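Local structure of ABC transporter, substrate binding protein (Agrobacterium tumefaciens, 3C9H) at residues Ser40-Glu44 and Pro45-Pro49; Gly71-Tyr74 and Asp75-Lys79; Lys211-Thr215 and Ser216-Leu220. The protein probably captures a solute in the periplasm for an ABC transporter, as a bacterial extracellular solute-binding protein, and binds a magnesium ion. All coordinates share one frame; numbering follows the deposited sequence.

Contact 1: residues Ser40-Glu44 and Pro45-Pro49; sequences SSLDE and PLATP. With MG (magnesium ion), chain C.
Glu-44 carries its CG anti to the backbone N and then bends sharply at chi2 (-91°), so that the carboxylate folds back over the first turn of helix 44-57 toward Pro-45 and Thr-48. Thr-48 meets it with OG1 set anti to its own carbonyl carbon (chi1 -65°), which aims the hydroxyl back at the preceding turn. Thr-48 OG1 donates to Glu-44 O at 3.0 Å, arriving 39° above the carbonyl plane and not on a lone pair. Glu-44 OE2 lies 3.3 Å from the same Thr-48 OG1, while OE1 rests 3.5 Å from Pro-45 CD, the two side chains crossing at about a right angle. From the loop before the helix, Leu-42 CD2 packs 3.9 Å from Ala-47 CB, bordered by Tyr-65 and Tyr-238.

The loop between strand 35-40 and this helix carries the metal site. Asp-43 is the N-cap residue, yet its side chain makes no capping bond. Asp-43 O receives Ala-47 N at 3.1 Å, and Leu-46 N adds a weak bond to it. The carboxylate is turned instead to the magnesium ion, with Asp-43 OD1 at 2.3 Å. Ser-41 O binds the ion at 2.3 Å, a water supplies another ligand, and two further atoms from elsewhere bring the count to five. Ser-41 OG bonds a citrate, probably from the crystallisation liquor. Leu-42 N donates to Ser-40 OG, 3.0 Å away, in an ST turn.

The three ligands identified here are all oxygens, a set well suited to a hard cation such as magnesium. The ion and the nearby positive end of the helix dipole would probably both stabilise negative charge on Asp-43, whose backbone starts the helix while its side chain holds the metal.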
loop_
_atom_site.group_PDB
_atom_site.type_symbol
_atom_site.label_atom_id
_atom_site.label_comp_id
_atom_site.label_asym_id
_atom_site.label_seq_id
_atom_site.Cartn_x
_atom_site.Cartn_y
_atom_site.Cartn_z
ATOM N N SER A 40 -5.369 9.997 2.740
ATOM C CA SER A 40 -5.089 8.551 2.802
ATOM C C SER A 40 -5.202 7.839 1.476
ATOM O O SER A 40 -5.986 8.190 0.603
ATOM C CB SER A 40 -5.997 7.905 3.830
ATOM O OG SER A 40 -5.895 6.496 3.851
ATOM N N SER A 41 -4.369 6.832 1.295
ATOM C CA SER A 41 -4.435 6.035 0.099
ATOM C C SER A 41 -5.263 4.779 0.314
ATOM O O SER A 41 -5.447 4.032 -0.627
ATOM C CB SER A 41 -3.046 5.672 -0.403
ATOM O OG SER A 41 -2.372 4.765 0.472
ATOM N N LEU A 42 -5.719 4.540 1.544
ATOM C CA LEU A 42 -6.520 3.372 1.862
ATOM C C LEU A 42 -7.900 3.574 1.239
ATOM O O LEU A 42 -8.618 4.530 1.576
ATOM C CB LEU A 42 -6.599 3.123 3.372
ATOM C CG LEU A 42 -7.438 1.898 3.835
ATOM C CD1 LEU A 42 -6.934 0.564 3.275
ATOM C CD2 LEU A 42 -7.533 1.790 5.331
ATOM N N ASP A 43 -8.262 2.693 0.309
ATOM C CA ASP A 43 -9.535 2.832 -0.423
ATOM C C ASP A 43 -10.683 3.003 0.575
ATOM O O ASP A 43 -10.833 2.201 1.524
ATOM C CB ASP A 43 -9.815 1.616 -1.306
ATOM C CG ASP A 43 -8.848 1.495 -2.484
ATOM O OD1 ASP A 43 -7.841 2.225 -2.556
ATOM O OD2 ASP A 43 -9.110 0.651 -3.359
ATOM N N GLU A 44 -11.488 4.040 0.350
ATOM C CA GLU A 44 -12.497 4.472 1.323
ATOM C C GLU A 44 -13.423 3.381 1.847
ATOM O O GLU A 44 -13.662 3.341 3.044
ATOM C CB GLU A 44 -13.279 5.675 0.810
ATOM C CG GLU A 44 -14.206 6.299 1.857
ATOM C CD GLU A 44 -15.607 5.717 1.859
ATOM O OE1 GLU A 44 -15.899 4.855 0.992
ATOM O OE2 GLU A 44 -16.420 6.157 2.720
ATOM N N PRO A 45 -13.945 2.488 0.979
ATOM C CA PRO A 45 -14.832 1.457 1.540
ATOM C C PRO A 45 -14.164 0.528 2.524
ATOM O O PRO A 45 -14.807 0.100 3.469
ATOM C CB PRO A 45 -15.376 0.732 0.304
ATOM C CG PRO A 45 -15.191 1.717 -0.816
ATOM C CD PRO A 45 -13.892 2.404 -0.494
ATOM N N LEU A 46 -12.872 0.254 2.349
ATOM C CA LEU A 46 -12.135 -0.532 3.335
ATOM C C LEU A 46 -11.793 0.293 4.591
ATOM O O LEU A 46 -11.625 -0.248 5.701
ATOM C CB LEU A 46 -10.867 -1.090 2.672
ATOM C CG LEU A 46 -10.374 -2.512 2.906
ATOM C CD1 LEU A 46 -11.474 -3.564 3.054
ATOM C CD2 LEU A 46 -9.390 -2.847 1.772
ATOM N N ALA A 47 -11.686 1.610 4.432
ATOM C CA ALA A 47 -11.377 2.509 5.531
ATOM C C ALA A 47 -12.574 2.736 6.482
ATOM O O ALA A 47 -12.391 3.088 7.644
ATOM C CB ALA A 47 -10.848 3.842 4.990
ATOM N N THR A 48 -13.787 2.501 5.988
ATOM C CA THR A 48 -14.998 2.882 6.696
ATOM C C THR A 48 -15.115 2.277 8.091
ATOM O O THR A 48 -15.443 2.997 9.008
ATOM C CB THR A 48 -16.253 2.653 5.777
ATOM O OG1 THR A 48 -16.138 3.558 4.666
ATOM C CG2 THR A 48 -17.569 2.934 6.514
ATOM N N PRO A 49 -14.818 0.976 8.272
ATOM C CA PRO A 49 -14.819 0.374 9.622
ATOM C C PRO A 49 -13.812 1.014 10.615
ATOM O O PRO A 49 -14.078 1.084 11.829
ATOM C CB PRO A 49 -14.463 -1.093 9.347
ATOM C CG PRO A 49 -14.953 -1.351 7.966
ATOM C CD PRO A 49 -14.565 -0.048 7.243
HETATM MG MG MG C . -5.836 3.376 -2.765
HETATM O O HOH W 1 -6.999 5.232 -3.398
#

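Contact 2: residues Gly71-Tyr74 and Asp75-Lys79; sequences GEIY and DRIVK
The Tyr-74 ring has one face covered by Val-78 and an edge met by Asp-75. Val-78 CG2 stands 4.1 Å from the ring centroid and 15° off the normal, a CH-pi contact displaced toward the rim. Asp-75 OD1 approaches the edge in the ring plane, 3.4 Å from Tyr-74 CD2. The ring reaches over the following helical turn because its CG is anti to the backbone N (chi1 177°).

A second pair of flat groups is formed by the carboxylates of Glu-72 and Asp-75, whose planes stand 83° apart. Their like charges come within 4.5 Å, measured from Glu-72 OE1 to Asp-75 OD2. Glu-72, bent at chi2, lays OE2 alongside the aliphatic part of Arg-76, 3.8 Å from its CD. The opposite charges of this pair do not touch directly; a water donates to Glu-72 OE2 at 3.0 Å and accepts from Arg-76 NH1 at 3.3 Å. Another water donates to Glu-72 OE1 and accepts from Lys-79 NZ, although that second link is implausibly short and so doubtful. The principal partner of Arg-76 is the carboxylate of Glu-66, with Glu-80 taking its NE, so the extended arginine is gripped by salt bridges beyond this turn.

Ile-73 and Ile-77 run side by side, pointing the same way, with Ile-73 CG2 and Ile-77 CD1 3.8 Å apart. Regular helical main-chain bonds, such as Val-78 N to Tyr-74 O at 3.1 Å, hold the pairs Glu-72/Arg-76, Ile-73/Ile-77 and Tyr-74/Val-78 at one-turn spacing.

Helix 70-82 thereby presents two neighbouring apolar ridges: the isoleucines lie on strand 90-93 at Ala-91, while Tyr-74 and Val-78 pack on Leu-102 of helix 96-104. Through Glu-66, Arg-76 ties the helix to strand 62-67.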
loop_
_atom_site.group_PDB
_atom_site.type_symbol
_atom_site.label_atom_id
_atom_site.label_comp_id
_atom_site.label_asym_id
_atom_site.label_seq_id
_atom_site.Cartn_x
_atom_site.Cartn_y
_atom_site.Cartn_z
ATOM N N GLY A 71 1.274 9.475 -4.372
ATOM C CA GLY A 71 2.069 10.599 -4.917
ATOM C C GLY A 71 1.404 11.942 -4.711
ATOM O O GLY A 71 2.076 12.966 -4.586
ATOM N N GLU A 72 0.079 11.942 -4.673
ATOM C CA GLU A 72 -0.702 13.131 -4.430
ATOM C C GLU A 72 -0.723 13.527 -2.962
ATOM O O GLU A 72 -0.727 14.729 -2.637
ATOM C CB GLU A 72 -2.127 12.928 -4.954
ATOM C CG GLU A 72 -3.049 14.130 -4.765
ATOM C CD GLU A 72 -2.519 15.452 -5.325
ATOM O OE1 GLU A 72 -1.643 15.462 -6.222
ATOM O OE2 GLU A 72 -3.029 16.494 -4.866
ATOM N N ILE A 73 -0.735 12.537 -2.072
ATOM C CA ILE A 73 -0.596 12.805 -0.638
ATOM C C ILE A 73 0.686 13.586 -0.431
ATOM O O ILE A 73 0.663 14.635 0.185
ATOM C CB ILE A 73 -0.570 11.536 0.220
ATOM C CG1 ILE A 73 -1.931 10.801 0.140
ATOM C CG2 ILE A 73 -0.241 11.881 1.676
ATOM C CD1 ILE A 73 -1.929 9.364 0.741
ATOM N N TYR A 74 1.787 13.063 -0.956
ATOM C CA TYR A 74 3.093 13.725 -0.864
ATOM C C TYR A 74 3.071 15.137 -1.470
ATOM O O TYR A 74 3.412 16.125 -0.816
ATOM C CB TYR A 74 4.163 12.856 -1.562
ATOM C CG TYR A 74 5.537 13.508 -1.562
ATOM C CD1 TYR A 74 6.400 13.374 -0.485
ATOM C CD2 TYR A 74 5.964 14.251 -2.654
ATOM C CE1 TYR A 74 7.653 14.009 -0.482
ATOM C CE2 TYR A 74 7.211 14.859 -2.665
ATOM C CZ TYR A 74 8.043 14.742 -1.584
ATOM O OH TYR A 74 9.280 15.377 -1.606
ATOM N N ASP A 75 2.706 15.230 -2.741
ATOM C CA ASP A 75 2.698 16.516 -3.438
ATOM C C ASP A 75 1.842 17.567 -2.752
ATOM O O ASP A 75 2.225 18.745 -2.652
ATOM C CB ASP A 75 2.198 16.350 -4.874
ATOM C CG ASP A 75 3.187 15.680 -5.760
ATOM O OD1 ASP A 75 4.370 15.573 -5.378
ATOM O OD2 ASP A 75 2.777 15.263 -6.866
ATOM N N ARG A 76 0.679 17.163 -2.286
ATOM C CA ARG A 76 -0.245 18.091 -1.675
ATOM C C ARG A 76 0.229 18.607 -0.317
ATOM O O ARG A 76 0.128 19.798 -0.015
ATOM C CB ARG A 76 -1.587 17.429 -1.522
ATOM C CG ARG A 76 -2.650 18.335 -0.980
ATOM C CD ARG A 76 -4.023 17.887 -1.453
ATOM N NE ARG A 76 -5.030 18.483 -0.585
ATOM C CZ ARG A 76 -6.284 18.098 -0.500
ATOM N NH1 ARG A 76 -6.707 17.053 -1.195
ATOM N NH2 ARG A 76 -7.089 18.710 0.373
ATOM N N ILE A 77 0.748 17.710 0.507
ATOM C CA ILE A 77 1.273 18.120 1.799
ATOM C C ILE A 77 2.454 19.093 1.619
ATOM O O ILE A 77 2.538 20.118 2.313
ATOM C CB ILE A 77 1.659 16.890 2.666
ATOM C CG1 ILE A 77 0.380 16.193 3.152
ATOM C CG2 ILE A 77 2.560 17.331 3.843
ATOM C CD1 ILE A 77 0.582 14.880 3.874
ATOM N N VAL A 78 3.345 18.784 0.686
ATOM C CA VAL A 78 4.489 19.672 0.390
ATOM C C VAL A 78 4.006 21.045 -0.124
ATOM O O VAL A 78 4.466 22.085 0.333
ATOM C CB VAL A 78 5.458 19.053 -0.638
ATOM C CG1 VAL A 78 6.547 20.122 -1.118
ATOM C CG2 VAL A 78 6.152 17.836 -0.060
ATOM N N LYS A 79 3.104 21.037 -1.087
ATOM C CA LYS A 79 2.560 22.279 -1.644
ATOM C C LYS A 79 1.826 23.145 -0.643
ATOM O O LYS A 79 2.055 24.349 -0.583
ATOM C CB LYS A 79 1.626 21.984 -2.796
ATOM C CG LYS A 79 2.367 21.721 -4.045
ATOM C CD LYS A 79 1.417 21.449 -5.192
ATOM C CE LYS A 79 2.091 20.681 -6.344
ATOM N NZ LYS A 79 1.096 19.687 -6.891
HETATM O O HOH W 2 -5.756 15.716 -4.038
HETATM O O HOH W 3 -0.615 18.180 -6.066
#

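Contact 3: residues Lys211-Thr215 and Ser216-Leu220; sequences KVYST and SSAIL
Ser-216 opens helix 216-224 directly after Thr-215. Its OG turns away to Tyr-176 OH and Leu-235 N, and its backbone N donates to a bound citrate, probably from the crystallisation liquor. Ser-217 comes next; its OG lies 2.8 Å from a water that is also 2.9 Å from Thr-215 OG1, so a single water joins the two side chains. At Ala-218 the backbone N donates to Thr-215 OG1 over 3.2 Å with an N-H...O angle of 154°. This bond is possible because Thr-215 OG1 sits between its own backbone N and carbonyl carbon (chi1 69°), over the helix end. The methyl of Ala-218 meets the Tyr-213 ring obliquely, CB to CD1 3.7 Å. Ile-219 CG1 lies on the same side of the ring plane as that methyl, but by the other ortho carbon, 3.8 Å from Tyr-213 CD2. Leu-220 N closes the first turn on Ser-216 O.

Thr-215 is thus a classical N-cap at a strand-to-helix junction. The capped N-terminus faces the citrate pocket, near the magnesium ion, consistent with the ligand cleft of periplasmic binding proteins.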
loop_
_atom_site.group_PDB
_atom_site.type_symbol
_atom_site.label_atom_id
_atom_site.label_comp_id
_atom_site.label_asym_id
_atom_site.label_seq_id
_atom_site.Cartn_x
_atom_site.Cartn_y
_atom_site.Cartn_z
ATOM N N LYS A 211 -0.803 -3.877 -19.580
ATOM C CA LYS A 211 -1.511 -2.640 -19.321
ATOM C C LYS A 211 -1.214 -2.190 -17.905
ATOM O O LYS A 211 -1.210 -3.004 -16.982
ATOM C CB LYS A 211 -3.002 -2.852 -19.480
ATOM C CG LYS A 211 -3.355 -3.429 -20.877
ATOM C CD LYS A 211 -4.707 -2.960 -21.333
ATOM C CE LYS A 211 -4.919 -3.296 -22.816
ATOM N NZ LYS A 211 -3.650 -3.071 -23.591
ATOM N N VAL A 212 -0.982 -0.898 -17.727
ATOM C CA VAL A 212 -0.552 -0.379 -16.418
ATOM C C VAL A 212 -1.577 0.594 -15.845
ATOM O O VAL A 212 -2.165 1.424 -16.568
ATOM C CB VAL A 212 0.857 0.233 -16.481
ATOM C CG1 VAL A 212 1.905 -0.817 -16.889
ATOM C CG2 VAL A 212 0.889 1.393 -17.409
ATOM N N TYR A 213 -1.818 0.487 -14.542
ATOM C CA TYR A 213 -2.842 1.270 -13.878
ATOM C C TYR A 213 -2.267 1.875 -12.588
ATOM O O TYR A 213 -1.285 1.360 -12.026
ATOM C CB TYR A 213 -4.060 0.391 -13.511
ATOM C CG TYR A 213 -4.800 -0.118 -14.723
ATOM C CD1 TYR A 213 -5.921 0.573 -15.213
ATOM C CD2 TYR A 213 -4.355 -1.225 -15.419
ATOM C CE1 TYR A 213 -6.591 0.139 -16.340
ATOM C CE2 TYR A 213 -5.018 -1.659 -16.581
ATOM C CZ TYR A 213 -6.123 -0.966 -17.029
ATOM O OH TYR A 213 -6.801 -1.373 -18.155
ATOM N N SER A 214 -2.932 2.910 -12.107
ATOM C CA SER A 214 -2.530 3.600 -10.901
ATOM C C SER A 214 -3.061 2.924 -9.630
ATOM O O SER A 214 -2.595 3.232 -8.549
ATOM C CB SER A 214 -2.976 5.063 -10.969
ATOM O OG SER A 214 -4.405 5.192 -10.876
ATOM N N THR A 215 -4.037 2.005 -9.747
ATOM C CA THR A 215 -4.641 1.410 -8.567
ATOM C C THR A 215 -4.783 -0.120 -8.670
ATOM O O THR A 215 -4.973 -0.667 -9.748
ATOM C CB THR A 215 -5.997 2.069 -8.296
ATOM O OG1 THR A 215 -6.927 1.693 -9.326
ATOM C CG2 THR A 215 -5.848 3.654 -8.218
ATOM N N SER A 216 -4.690 -0.802 -7.528
ATOM C CA SER A 216 -4.957 -2.230 -7.472
ATOM C C SER A 216 -6.396 -2.481 -7.823
ATOM O O SER A 216 -6.693 -3.442 -8.537
ATOM C CB SER A 216 -4.657 -2.823 -6.090
ATOM O OG SER A 216 -3.288 -3.140 -5.939
ATOM N N SER A 217 -7.296 -1.613 -7.352
ATOM C CA SER A 217 -8.730 -1.819 -7.589
ATOM C C SER A 217 -9.072 -1.873 -9.084
ATOM O O SER A 217 -9.892 -2.699 -9.487
ATOM C CB SER A 217 -9.574 -0.760 -6.897
ATOM O OG SER A 217 -9.179 0.511 -7.361
ATOM N N ALA A 218 -8.456 -1.011 -9.903
ATOM C CA ALA A 218 -8.681 -1.029 -11.364
ATOM C C ALA A 218 -8.273 -2.382 -11.972
ATOM O O ALA A 218 -8.928 -2.927 -12.862
ATOM C CB ALA A 218 -7.919 0.122 -12.072
ATOM N N ILE A 219 -7.162 -2.910 -11.501
ATOM C CA ILE A 219 -6.668 -4.184 -12.007
ATOM C C ILE A 219 -7.581 -5.304 -11.503
ATOM O O ILE A 219 -8.017 -6.135 -12.273
ATOM C CB ILE A 219 -5.214 -4.418 -11.610
ATOM C CG1 ILE A 219 -4.297 -3.385 -12.292
ATOM C CG2 ILE A 219 -4.808 -5.876 -11.943
ATOM C CD1 ILE A 219 -2.851 -3.355 -11.728
ATOM N N LEU A 220 -7.939 -5.265 -10.227
ATOM C CA LEU A 220 -8.812 -6.277 -9.659
ATOM C C LEU A 220 -10.151 -6.361 -10.375
ATOM O O LEU A 220 -10.596 -7.471 -10.700
ATOM C CB LEU A 220 -8.970 -6.078 -8.149
ATOM C CG LEU A 220 -7.732 -6.513 -7.353
ATOM C CD1 LEU A 220 -7.763 -5.901 -5.973
ATOM C CD2 LEU A 220 -7.610 -8.052 -7.275
HETATM O O HOH W 4 -9.538 2.947 -8.780
#

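Contacts 1, 2 and 3 follow one another along the chain without interleaving. Contacts 1 and 2, with centres about 18 Å apart, belong to one lobe: strand 35-40, which leads into contact 1, pairs with strands 62-67 and 90-93, against which helix 70-82 rests. They touch where Ile-73 CD1 lies 3.6 Å from Ser-41 N. Contact 3 joins strand 211-213, paired with 173-176 in the other lobe, to helix 216-224. Its centre is about 17 Å from contact 1 and 21 Å from contact 2. Asp-43 OD2 lies 3.8 Å from Ser-217 CB, so side chains at two helix starts meet near the magnesium ion, as expected for a two-lobed protein whose cleft probably receives the solute.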